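Local coordinates for protein probable endonuclease 4 (Thermotoga maritima, PDB 4HNO) that probably cleaves DNA at apurinic or apyrimidinic sites during repair, leaving a 3'-hydroxyl and a 5'-terminal sugar phosphate, with a cluster of bound metal ions, at residues Leu214-Asn220 with Val258-Thr264; Glu67-Ser73 with Ile106-His112; Val142-Asn148 with Arg175-Asp181. One frame throughout, in Å; residues are numbered along the deposited sequence.

Interaction 1: residues Leu214-Asn220 with Val258-Thr264; sequences LKMIHLN and VPWILET. With MN (manganese (II) ion), chain E.
Two neighbouring parallel strands of the TIM barrel make this contact. Strands 214-219 and 260-262 approach to 4.3 Å and cross at -36°. Ile-217 is level with Trp-260 and His-218 with Ile-261 (CA-CA 4.9 and 4.8 Å). The backbone ladder runs Ile-217 N to Pro-259 O (2.9 Å), Ile-261 N to Ile-217 O (2.8 Å) and Leu-219 N to Ile-261 O (2.8 Å). Ile-217, Leu-219, Trp-260 and Leu-262 share a face; helix 268-284 packs on the last three. There Leu-219 CB lies 4.2 Å from Trp-260 CB, and Ile-217 CD1 3.9 Å from Trp-260 CD1. On the other face, inside the barrel, Met-216 SD meets Ile-261 CG1 at 3.6 Å. His-218 (chi1 m) lies on this face too, its NE2 hydrogen-bonded to Gln-33 OE1. Glu-263 (chi1 m, chi2 t) follows its strand; its carboxylate reaches the manganese that His-218 also binds. Asn-220 holds Glu-263 twice: Glu-263 N donates to Asn-220 OD1 (2.9 Å), and Asn-220 ND2 to Glu-263 OE1 (3.0 Å). Asp-181, Glu-147 and water 1 (O 1.9 Å from Mn) complete the site. The ion sits 2.2 Å from His-218 ND1 and 2.1 Å from Glu-263 OE1.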
loop_
_atom_site.group_PDB
_atom_site.type_symbol
_atom_site.label_atom_id
_atom_site.label_comp_id
_atom_site.label_asym_id
_atom_site.label_seq_id
_atom_site.Cartn_x
_atom_site.Cartn_y
_atom_site.Cartn_z
ATOM N N LEU A 214 1.373 3.435 -10.773
ATOM C CA LEU A 214 0.746 2.412 -9.958
ATOM C C LEU A 214 1.803 1.383 -9.579
ATOM O O LEU A 214 2.203 0.550 -10.395
ATOM C CB LEU A 214 -0.423 1.755 -10.708
ATOM C CG LEU A 214 -1.123 0.644 -9.938
ATOM C CD1 LEU A 214 -1.745 1.156 -8.645
ATOM C CD2 LEU A 214 -2.170 -0.021 -10.826
ATOM N N LYS A 215 2.279 1.456 -8.337
ATOM C CA LYS A 215 3.413 0.645 -7.904
ATOM C C LYS A 215 3.051 -0.590 -7.102
ATOM O O LYS A 215 3.848 -1.520 -7.010
ATOM C CB LYS A 215 4.384 1.495 -7.080
ATOM C CG LYS A 215 5.012 2.651 -7.837
ATOM C CD LYS A 215 5.835 2.207 -9.024
ATOM C CE LYS A 215 6.449 3.402 -9.709
ATOM N NZ LYS A 215 7.191 3.016 -10.938
ATOM N N MET A 216 1.862 -0.607 -6.514
ATOM C CA MET A 216 1.443 -1.705 -5.658
ATOM C C MET A 216 -0.075 -1.769 -5.688
ATOM O O MET A 216 -0.739 -0.731 -5.730
ATOM C CB MET A 216 1.934 -1.493 -4.225
ATOM C CG MET A 216 1.405 -2.517 -3.217
ATOM S SD MET A 216 2.309 -2.586 -1.649
ATOM C CE MET A 216 2.425 -0.851 -1.185
ATOM N N ILE A 217 -0.598 -2.985 -5.626
ATOM C CA ILE A 217 -2.008 -3.234 -5.342
ATOM C C ILE A 217 -2.072 -3.948 -4.007
ATOM O O ILE A 217 -1.361 -4.928 -3.780
ATOM C CB ILE A 217 -2.641 -4.071 -6.460
ATOM C CG1 ILE A 217 -2.747 -3.223 -7.727
ATOM C CG2 ILE A 217 -4.017 -4.611 -6.034
ATOM C CD1 ILE A 217 -2.995 -4.023 -8.981
ATOM N N HIS A 218 -2.922 -3.434 -3.111
ATOM C CA HIS A 218 -3.268 -4.162 -1.909
ATOM C C HIS A 218 -4.482 -5.015 -2.259
ATOM O O HIS A 218 -5.562 -4.492 -2.569
ATOM C CB HIS A 218 -3.583 -3.246 -0.744
ATOM C CG HIS A 218 -2.391 -2.561 -0.179
ATOM N ND1 HIS A 218 -2.513 -1.507 0.699
ATOM C CD2 HIS A 218 -1.071 -2.825 -0.323
ATOM C CE1 HIS A 218 -1.295 -1.158 1.062
ATOM N NE2 HIS A 218 -0.403 -1.936 0.458
ATOM N N LEU A 219 -4.266 -6.319 -2.265
ATOM C CA LEU A 219 -5.236 -7.287 -2.740
ATOM C C LEU A 219 -6.010 -7.803 -1.537
ATOM O O LEU A 219 -5.572 -8.687 -0.808
ATOM C CB LEU A 219 -4.519 -8.418 -3.482
ATOM C CG LEU A 219 -5.468 -9.213 -4.366
ATOM C CD1 LEU A 219 -5.797 -8.434 -5.648
ATOM C CD2 LEU A 219 -4.899 -10.587 -4.683
ATOM N N ASN A 220 -7.181 -7.203 -1.342
ATOM C CA ASN A 220 -8.041 -7.469 -0.198
ATOM C C ASN A 220 -9.476 -7.680 -0.681
ATOM O O ASN A 220 -10.006 -6.849 -1.417
ATOM C CB ASN A 220 -8.059 -6.251 0.735
ATOM C CG ASN A 220 -6.702 -5.984 1.363
ATOM O OD1 ASN A 220 -6.051 -6.914 1.844
ATOM N ND2 ASN A 220 -6.300 -4.720 1.365
ATOM N N VAL A 258 1.568 -5.407 -11.838
ATOM C CA VAL A 258 1.839 -4.725 -10.590
ATOM C C VAL A 258 1.848 -5.740 -9.450
ATOM O O VAL A 258 1.006 -6.638 -9.436
ATOM C CB VAL A 258 0.741 -3.665 -10.348
ATOM C CG1 VAL A 258 0.974 -2.939 -9.034
ATOM C CG2 VAL A 258 0.699 -2.680 -11.503
ATOM N N PRO A 259 2.753 -5.602 -8.466
ATOM C CA PRO A 259 2.682 -6.514 -7.323
ATOM C C PRO A 259 1.356 -6.463 -6.561
ATOM O O PRO A 259 0.821 -5.391 -6.317
ATOM C CB PRO A 259 3.846 -6.069 -6.418
ATOM C CG PRO A 259 4.807 -5.420 -7.355
ATOM C CD PRO A 259 3.929 -4.719 -8.379
ATOM N N TRP A 260 0.867 -7.643 -6.201
ATOM C CA TRP A 260 -0.358 -7.842 -5.420
ATOM C C TRP A 260 0.051 -8.233 -4.012
ATOM O O TRP A 260 0.653 -9.284 -3.807
ATOM C CB TRP A 260 -1.212 -8.967 -6.024
ATOM C CG TRP A 260 -1.624 -8.740 -7.436
ATOM C CD1 TRP A 260 -1.531 -7.589 -8.155
ATOM C CD2 TRP A 260 -2.182 -9.729 -8.326
ATOM N NE1 TRP A 260 -1.995 -7.799 -9.430
ATOM C CE2 TRP A 260 -2.398 -9.104 -9.557
ATOM C CE3 TRP A 260 -2.506 -11.083 -8.189
ATOM C CZ2 TRP A 260 -2.902 -9.785 -10.669
ATOM C CZ3 TRP A 260 -3.019 -11.755 -9.289
ATOM C CH2 TRP A 260 -3.212 -11.102 -10.506
ATOM N N ILE A 261 -0.288 -7.386 -3.045
ATOM C CA ILE A 261 0.105 -7.580 -1.666
ATOM C C ILE A 261 -1.157 -7.778 -0.821
ATOM O O ILE A 261 -1.991 -6.892 -0.698
ATOM C CB ILE A 261 0.896 -6.367 -1.140
ATOM C CG1 ILE A 261 2.212 -6.198 -1.902
ATOM C CG2 ILE A 261 1.108 -6.475 0.364
ATOM C CD1 ILE A 261 3.197 -7.332 -1.742
ATOM N N LEU A 262 -1.273 -8.961 -0.235
ATOM C CA LEU A 262 -2.397 -9.300 0.628
ATOM C C LEU A 262 -2.305 -8.583 1.965
ATOM O O LEU A 262 -1.270 -8.636 2.632
ATOM C CB LEU A 262 -2.389 -10.798 0.896
ATOM C CG LEU A 262 -2.531 -11.713 -0.307
ATOM C CD1 LEU A 262 -2.028 -13.092 0.053
ATOM C CD2 LEU A 262 -3.962 -11.761 -0.766
ATOM N N GLU A 263 -3.417 -7.968 2.374
ATOM C CA GLU A 263 -3.582 -7.442 3.735
ATOM C C GLU A 263 -4.838 -8.062 4.336
ATOM O O GLU A 263 -5.593 -7.440 5.077
ATOM C CB GLU A 263 -3.670 -5.929 3.774
ATOM C CG GLU A 263 -2.562 -5.199 3.054
ATOM C CD GLU A 263 -2.798 -3.719 3.073
ATOM O OE1 GLU A 263 -3.895 -3.315 2.580
ATOM O OE2 GLU A 263 -1.946 -2.962 3.575
ATOM N N THR A 264 -5.060 -9.318 4.002
ATOM C CA THR A 264 -6.274 -10.010 4.379
ATOM C C THR A 264 -6.113 -10.528 5.816
ATOM O O THR A 264 -4.999 -10.583 6.347
ATOM C CB THR A 264 -6.547 -11.138 3.403
ATOM O OG1 THR A 264 -5.364 -11.927 3.320
ATOM C CG2 THR A 264 -6.891 -10.622 2.023
HETATM MN MN MN E . -4.220 -1.279 2.124
HETATM O O HOH W 1 -3.681 -0.704 3.908
#

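Interaction 2: residues Glu67-Ser73 with Ile106-His112. With ZN (zinc ion), chain B.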
loop_
_atom_site.group_PDB
_atom_site.type_symbol
_atom_site.label_atom_id
_atom_site.label_comp_id
_atom_site.label_asym_id
_atom_site.label_seq_id
_atom_site.Cartn_x
_atom_site.Cartn_y
_atom_site.Cartn_z
ATOM N N GLU A 67 11.969 -4.085 -6.509
ATOM C CA GLU A 67 10.763 -3.364 -6.928
ATOM C C GLU A 67 9.498 -3.969 -6.362
ATOM O O GLU A 67 8.426 -3.438 -6.571
ATOM C CB GLU A 67 10.657 -3.322 -8.443
ATOM C CG GLU A 67 11.629 -2.366 -9.060
ATOM C CD GLU A 67 11.400 -0.951 -8.594
ATOM O OE1 GLU A 67 10.269 -0.438 -8.778
ATOM O OE2 GLU A 67 12.336 -0.367 -8.007
ATOM N N ASN A 68 9.636 -5.074 -5.643
ATOM C CA ASN A 68 8.511 -5.803 -5.092
ATOM C C ASN A 68 8.479 -5.785 -3.562
ATOM O O ASN A 68 7.732 -6.568 -2.973
ATOM C CB ASN A 68 8.532 -7.270 -5.541
ATOM C CG ASN A 68 8.476 -7.459 -7.063
ATOM O OD1 ASN A 68 8.388 -6.522 -7.873
ATOM N ND2 ASN A 68 8.537 -8.720 -7.450
ATOM N N ALA A 69 9.273 -4.906 -2.949
ATOM C CA ALA A 69 9.403 -4.828 -1.506
ATOM C C ALA A 69 8.984 -3.433 -1.063
ATOM O O ALA A 69 9.487 -2.434 -1.581
ATOM C CB ALA A 69 10.846 -5.118 -1.087
ATOM N N PHE A 70 8.070 -3.372 -0.107
ATOM C CA PHE A 70 7.441 -2.123 0.270
ATOM C C PHE A 70 7.381 -1.990 1.784
ATOM O O PHE A 70 7.163 -2.981 2.480
ATOM C CB PHE A 70 5.975 -2.089 -0.257
ATOM C CG PHE A 70 5.862 -2.344 -1.723
ATOM C CD1 PHE A 70 5.761 -3.637 -2.209
ATOM C CD2 PHE A 70 5.865 -1.293 -2.637
ATOM C CE1 PHE A 70 5.632 -3.883 -3.550
ATOM C CE2 PHE A 70 5.748 -1.529 -3.979
ATOM C CZ PHE A 70 5.627 -2.841 -4.433
ATOM N N CYS A 71 7.470 -0.764 2.286
ATOM C CA CYS A 71 7.104 -0.482 3.655
ATOM C C CYS A 71 5.748 0.209 3.691
ATOM O O CYS A 71 5.419 0.986 2.797
ATOM C CB CYS A 71 8.114 0.401 4.381
ATOM S SG CYS A 71 9.559 -0.452 5.044
ATOM N N HIS A 72 4.970 -0.076 4.720
ATOM C CA HIS A 72 3.749 0.668 5.046
ATOM C C HIS A 72 4.046 1.530 6.264
ATOM O O HIS A 72 4.581 1.060 7.247
ATOM C CB HIS A 72 2.590 -0.278 5.367
ATOM C CG HIS A 72 1.227 0.353 5.289
ATOM N ND1 HIS A 72 0.825 1.414 6.065
ATOM C CD2 HIS A 72 0.163 0.040 4.510
ATOM C CE1 HIS A 72 -0.430 1.730 5.753
ATOM N NE2 HIS A 72 -0.863 0.906 4.813
ATOM N N SER A 73 3.696 2.805 6.175
ATOM C CA SER A 73 3.903 3.787 7.211
ATOM C C SER A 73 3.011 3.472 8.387
ATOM O O SER A 73 1.970 2.827 8.251
ATOM C CB SER A 73 3.594 5.157 6.603
ATOM O OG SER A 73 3.677 6.228 7.491
ATOM N N ILE A 106 14.891 -0.379 1.095
ATOM C CA ILE A 106 13.515 -0.373 0.609
ATOM C C ILE A 106 13.259 0.938 -0.137
ATOM O O ILE A 106 13.610 2.027 0.321
ATOM C CB ILE A 106 12.539 -0.569 1.792
ATOM C CG1 ILE A 106 12.678 -1.958 2.412
ATOM C CG2 ILE A 106 11.112 -0.280 1.392
ATOM C CD1 ILE A 106 12.070 -3.058 1.611
ATOM N N ARG A 107 12.604 0.794 -1.278
ATOM C CA ARG A 107 12.456 1.869 -2.229
ATOM C C ARG A 107 11.150 2.667 -2.092
ATOM O O ARG A 107 11.027 3.745 -2.653
ATOM C CB ARG A 107 12.554 1.271 -3.631
ATOM C CG ARG A 107 13.920 0.692 -3.907
ATOM C CD ARG A 107 14.010 0.071 -5.282
ATOM N NE ARG A 107 15.350 -0.488 -5.464
ATOM C CZ ARG A 107 15.725 -1.203 -6.512
ATOM N NH1 ARG A 107 14.864 -1.464 -7.482
ATOM N NH2 ARG A 107 16.958 -1.680 -6.583
ATOM N N TYR A 108 10.196 2.100 -1.369
ATOM C CA TYR A 108 8.815 2.598 -1.354
ATOM C C TYR A 108 8.282 2.605 0.073
ATOM O O TYR A 108 8.399 1.615 0.794
ATOM C CB TYR A 108 7.914 1.680 -2.165
ATOM C CG TYR A 108 8.252 1.625 -3.615
ATOM C CD1 TYR A 108 8.751 0.488 -4.205
ATOM C CD2 TYR A 108 8.057 2.747 -4.395
ATOM C CE1 TYR A 108 9.072 0.476 -5.559
ATOM C CE2 TYR A 108 8.376 2.750 -5.729
ATOM C CZ TYR A 108 8.881 1.615 -6.313
ATOM O OH TYR A 108 9.190 1.667 -7.658
ATOM N N LEU A 109 7.614 3.703 0.415
ATOM C CA LEU A 109 6.959 3.870 1.708
ATOM C C LEU A 109 5.523 4.293 1.440
ATOM O O LEU A 109 5.274 5.387 0.922
ATOM C CB LEU A 109 7.688 4.932 2.544
ATOM C CG LEU A 109 7.069 5.230 3.911
ATOM C CD1 LEU A 109 7.014 4.008 4.806
ATOM C CD2 LEU A 109 7.855 6.330 4.583
ATOM N N ASN A 110 4.592 3.419 1.775
ATOM C CA ASN A 110 3.173 3.590 1.491
ATOM C C ASN A 110 2.462 4.233 2.666
ATOM O O ASN A 110 2.533 3.712 3.785
ATOM C CB ASN A 110 2.591 2.205 1.213
ATOM C CG ASN A 110 1.103 2.236 0.962
ATOM O OD1 ASN A 110 0.662 2.337 -0.171
ATOM N ND2 ASN A 110 0.337 2.156 2.017
ATOM N N ILE A 111 1.736 5.317 2.403
ATOM C CA ILE A 111 0.998 6.029 3.432
ATOM C C ILE A 111 -0.473 6.172 3.044
ATOM O O ILE A 111 -0.829 6.278 1.890
ATOM C CB ILE A 111 1.606 7.450 3.691
ATOM C CG1 ILE A 111 1.309 8.443 2.555
ATOM C CG2 ILE A 111 3.094 7.400 3.951
ATOM C CD1 ILE A 111 1.556 9.908 2.936
ATOM N N HIS A 112 -1.312 6.245 4.057
ATOM C CA HIS A 112 -2.662 6.775 3.896
ATOM C C HIS A 112 -2.539 8.307 3.979
ATOM O O HIS A 112 -1.877 8.820 4.875
ATOM C CB HIS A 112 -3.574 6.282 5.004
ATOM C CG HIS A 112 -3.745 4.800 5.011
ATOM N ND1 HIS A 112 -4.696 4.156 5.752
ATOM C CD2 HIS A 112 -3.120 3.834 4.307
ATOM C CE1 HIS A 112 -4.605 2.851 5.549
ATOM N NE2 HIS A 112 -3.617 2.620 4.711
HETATM ZN ZN ZN B . -2.754 0.972 4.019
HETATM O O HOH W 2 12.103 -1.878 -2.079
HETATM O O HOH W 1 -3.681 -0.704 3.908
#
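This is a beta-alpha-beta crossover of the TIM barrel. Strands 69-72 and 108-111 run parallel, cross at -38°, and are connected through helix 84-104. Ile-106 CD1 touches Ala-69 CB at 3.6 Å, and Ile-106 CG2 lies 4.0 Å from Cys-71 SG. Arg-107 forms a salt bridge from NH1 to Glu-67 OE2 (2.8 Å). Its backbone N reaches Ala-69 O through a water, which lies 2.8 Å from Arg-107 N and 2.7 Å from Ala-69 O. Tyr-108 OH donates to Glu-67 OE1 at 2.6 Å, so Glu-67 holds two adjacent residues. The Tyr-108 and Phe-70 rings are tilted by 27° with centroids 5.4 Å apart, so they hardly overlap; Phe-70 CE2 to Tyr-108 CD1 is 3.6 Å. Tyr-108 O accepts from Cys-71 N (3.0 Å) and starts the ladder. Leu-109 pairs with Cys-71, and its CD1 packs on Cys-71 CB at 3.8 Å. Asn-110 pairs with His-72. Asn-110 N donates to Cys-71 O (2.8 Å), and Asn-110 O accepts from Ser-73 N (2.8 Å). Asn-110 OD1 is hydrogen-bonded to Thr-179 OG1, and ND2 to Glu-147 OE2. Ile-111 CG2 contacts Ser-73 CB at 3.5 Å. His-112 ends the segment at the zinc site, where Glu-147 OE2 and water 1 are further ligands. His-72 ND1 donates to Ser-73 O (2.8 Å), while His-72 NE2 and His-112 NE2 each bind zinc at 2.0 Å.

Interaction 3: residues Val142-Asn148 with Arg175-Asp181; sequences VVILLEN and RVAITYD. With MN (manganese (II) ion), chain E; ZN (zinc ion), chain B.
This buried contact joins two adjacent parallel strands of the TIM barrel, 143-147 and 176-181, with metal ligands at their C-terminal ends. The axes approach to 4.2 Å and cross at -39°. Ile-144 to Glu-147 pair in order with Val-176 to Thr-179. The ladder runs Ile-144 N to Arg-175 O (2.8 Å), Ala-177 N to Ile-144 O (2.9 Å) and Leu-146 N to Ala-177 O (2.8 Å). Asn-148, chi1 p, accepts from Asp-181 N at OD1 (2.8 Å). Leu-145 CD2 packs on Ala-177 CB (3.5 Å). Glu-147 (chi1 and chi2 t) bridges two ions: OE1 binds manganese at 2.1 Å, OE2 zinc at 2.0 Å. Its OE2 is also hydrogen-bonded to Asn-110 ND2. Asp-181 OD1 binds manganese at 2.0 Å; its side chain also N-caps the following helix, with His-184 as partner. His-218 and Glu-263 add to manganese, His-72 and His-112 to zinc, water 1 to both. Glu-147 OE1 and Asp-181 OD1 are 3.0 Å apart; their shared manganese cation offsets the repulsion.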
loop_
_atom_site.group_PDB
_atom_site.type_symbol
_atom_site.label_atom_id
_atom_site.label_comp_id
_atom_site.label_asym_id
_atom_site.label_seq_id
_atom_site.Cartn_x
_atom_site.Cartn_y
_atom_site.Cartn_z
ATOM N N VAL A 142 13.831 7.460 -1.592
ATOM C CA VAL A 142 12.613 6.740 -1.306
ATOM C C VAL A 142 11.439 7.459 -1.957
ATOM O O VAL A 142 11.345 8.689 -1.908
ATOM C CB VAL A 142 12.411 6.611 0.225
ATOM C CG1 VAL A 142 11.077 5.966 0.561
ATOM C CG2 VAL A 142 13.545 5.819 0.847
ATOM N N VAL A 143 10.550 6.670 -2.543
ATOM C CA VAL A 143 9.312 7.138 -3.140
ATOM C C VAL A 143 8.174 6.866 -2.173
ATOM O O VAL A 143 8.049 5.756 -1.661
ATOM C CB VAL A 143 9.086 6.396 -4.477
ATOM C CG1 VAL A 143 7.700 6.671 -5.056
ATOM C CG2 VAL A 143 10.179 6.779 -5.484
ATOM N N ILE A 144 7.366 7.893 -1.921
ATOM C CA ILE A 144 6.180 7.751 -1.097
ATOM C C ILE A 144 5.014 7.339 -1.979
ATOM O O ILE A 144 4.761 7.958 -3.021
ATOM C CB ILE A 144 5.895 9.039 -0.331
ATOM C CG1 ILE A 144 7.025 9.233 0.700
ATOM C CG2 ILE A 144 4.532 8.977 0.344
ATOM C CD1 ILE A 144 7.002 10.498 1.494
ATOM N N LEU A 145 4.314 6.290 -1.566
ATOM C CA LEU A 145 3.111 5.832 -2.258
ATOM C C LEU A 145 1.901 6.334 -1.481
ATOM O O LEU A 145 1.809 6.125 -0.274
ATOM C CB LEU A 145 3.066 4.311 -2.350
ATOM C CG LEU A 145 4.291 3.677 -2.999
ATOM C CD1 LEU A 145 4.154 2.162 -3.039
ATOM C CD2 LEU A 145 4.519 4.233 -4.391
ATOM N N LEU A 146 0.977 6.978 -2.188
ATOM C CA LEU A 146 -0.301 7.357 -1.614
ATOM C C LEU A 146 -1.286 6.236 -1.896
ATOM O O LEU A 146 -1.491 5.868 -3.057
ATOM C CB LEU A 146 -0.827 8.640 -2.231
ATOM C CG LEU A 146 0.096 9.837 -2.186
ATOM C CD1 LEU A 146 -0.544 11.018 -2.897
ATOM C CD2 LEU A 146 0.479 10.197 -0.762
ATOM N N GLU A 147 -1.892 5.707 -0.839
ATOM C CA GLU A 147 -2.868 4.635 -0.934
ATOM C C GLU A 147 -4.275 5.204 -0.846
ATOM O O GLU A 147 -4.559 6.044 -0.002
ATOM C CB GLU A 147 -2.630 3.657 0.204
ATOM C CG GLU A 147 -3.527 2.445 0.146
ATOM C CD GLU A 147 -3.487 1.578 1.366
ATOM O OE1 GLU A 147 -4.433 0.778 1.544
ATOM O OE2 GLU A 147 -2.499 1.653 2.134
ATOM N N ASN A 148 -5.171 4.712 -1.700
ATOM C CA ASN A 148 -6.576 5.060 -1.516
ATOM C C ASN A 148 -7.142 4.389 -0.271
ATOM O O ASN A 148 -6.710 3.296 0.125
ATOM C CB ASN A 148 -7.414 4.711 -2.740
ATOM C CG ASN A 148 -7.456 3.225 -2.994
ATOM O OD1 ASN A 148 -6.408 2.617 -3.184
ATOM N ND2 ASN A 148 -8.647 2.635 -3.029
ATOM N N ARG A 175 8.777 11.519 -6.748
ATOM C CA ARG A 175 8.888 10.686 -5.559
ATOM C C ARG A 175 7.548 10.498 -4.860
ATOM O O ARG A 175 7.512 10.110 -3.699
ATOM C CB ARG A 175 9.957 11.223 -4.627
ATOM C CG ARG A 175 11.357 11.040 -5.192
ATOM C CD ARG A 175 12.405 11.715 -4.344
ATOM N NE ARG A 175 12.440 11.129 -3.015
ATOM C CZ ARG A 175 12.831 11.763 -1.916
ATOM N NH1 ARG A 175 12.843 11.105 -0.770
ATOM N NH2 ARG A 175 13.215 13.030 -1.968
ATOM N N VAL A 176 6.458 10.663 -5.616
ATOM C CA VAL A 176 5.126 10.309 -5.134
ATOM C C VAL A 176 4.505 9.402 -6.191
ATOM O O VAL A 176 4.421 9.763 -7.376
ATOM C CB VAL A 176 4.255 11.542 -4.917
ATOM C CG1 VAL A 176 2.866 11.141 -4.423
ATOM C CG2 VAL A 176 4.905 12.489 -3.928
ATOM N N ALA A 177 4.030 8.244 -5.763
ATOM C CA ALA A 177 3.331 7.333 -6.659
ATOM C C ALA A 177 2.128 6.761 -5.900
ATOM O O ALA A 177 1.735 7.343 -4.885
ATOM C CB ALA A 177 4.284 6.303 -7.264
ATOM N N ILE A 178 1.520 5.696 -6.403
ATOM C CA ILE A 178 0.202 5.287 -5.968
ATOM C C ILE A 178 0.160 3.800 -5.642
ATOM O O ILE A 178 0.747 2.963 -6.336
ATOM C CB ILE A 178 -0.821 5.626 -7.098
ATOM C CG1 ILE A 178 -0.798 7.112 -7.471
ATOM C CG2 ILE A 178 -2.227 5.139 -6.778
ATOM C CD1 ILE A 178 -1.246 8.028 -6.377
ATOM N N THR A 179 -0.617 3.487 -4.605
ATOM C CA THR A 179 -1.043 2.130 -4.269
ATOM C C THR A 179 -2.561 2.073 -4.369
ATOM O O THR A 179 -3.243 2.940 -3.827
ATOM C CB THR A 179 -0.635 1.777 -2.852
ATOM O OG1 THR A 179 0.792 1.750 -2.811
ATOM C CG2 THR A 179 -1.205 0.438 -2.388
ATOM N N TYR A 180 -3.062 1.032 -5.028
ATOM C CA TYR A 180 -4.504 0.827 -5.102
ATOM C C TYR A 180 -4.896 -0.340 -4.204
ATOM O O TYR A 180 -4.434 -1.470 -4.406
ATOM C CB TYR A 180 -4.953 0.529 -6.550
ATOM C CG TYR A 180 -6.447 0.384 -6.597
ATOM C CD1 TYR A 180 -7.265 1.498 -6.478
ATOM C CD2 TYR A 180 -7.060 -0.862 -6.698
ATOM C CE1 TYR A 180 -8.634 1.392 -6.453
ATOM C CE2 TYR A 180 -8.447 -0.976 -6.703
ATOM C CZ TYR A 180 -9.221 0.161 -6.561
ATOM O OH TYR A 180 -10.592 0.093 -6.533
ATOM N N ASP A 181 -5.734 -0.067 -3.203
ATOM C CA ASP A 181 -6.255 -1.080 -2.299
ATOM C C ASP A 181 -7.669 -1.457 -2.768
ATOM O O ASP A 181 -8.565 -0.609 -2.846
ATOM C CB ASP A 181 -6.255 -0.545 -0.865
ATOM C CG ASP A 181 -6.697 -1.565 0.163
ATOM O OD1 ASP A 181 -5.964 -1.773 1.167
ATOM O OD2 ASP A 181 -7.775 -2.177 -0.024
HETATM MN MN MN E . -4.220 -1.279 2.124
HETATM ZN ZN ZN B . -2.754 0.972 4.019
HETATM O O HOH W 1 -3.681 -0.704 3.908
#

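In the fold
The three contacts belong to one curled sheet of the TIM barrel and converge on its metal centre. Their centres lie 8 to 12 Å apart, closest for interactions 2 and 3. Strands 108-115 and 143-147 are neighbours, with Leu-109 O 2.8 Å from Leu-145 N. Strand 176-181 also adjoins strand 214-222, where His-218 N lies 2.8 Å from Tyr-180 O. Interactions 1 and 3 supply the four protein ligands of manganese. Interactions 2 and 3 supply the three protein ligands of zinc. The O of water 1 lies 1.9 Å from both this manganese and this zinc. His-184, Asp-231 and His-233 form a third metal site. Met-216 SD packs 3.6 Å from Phe-70 CG, linking interactions 1 and 2.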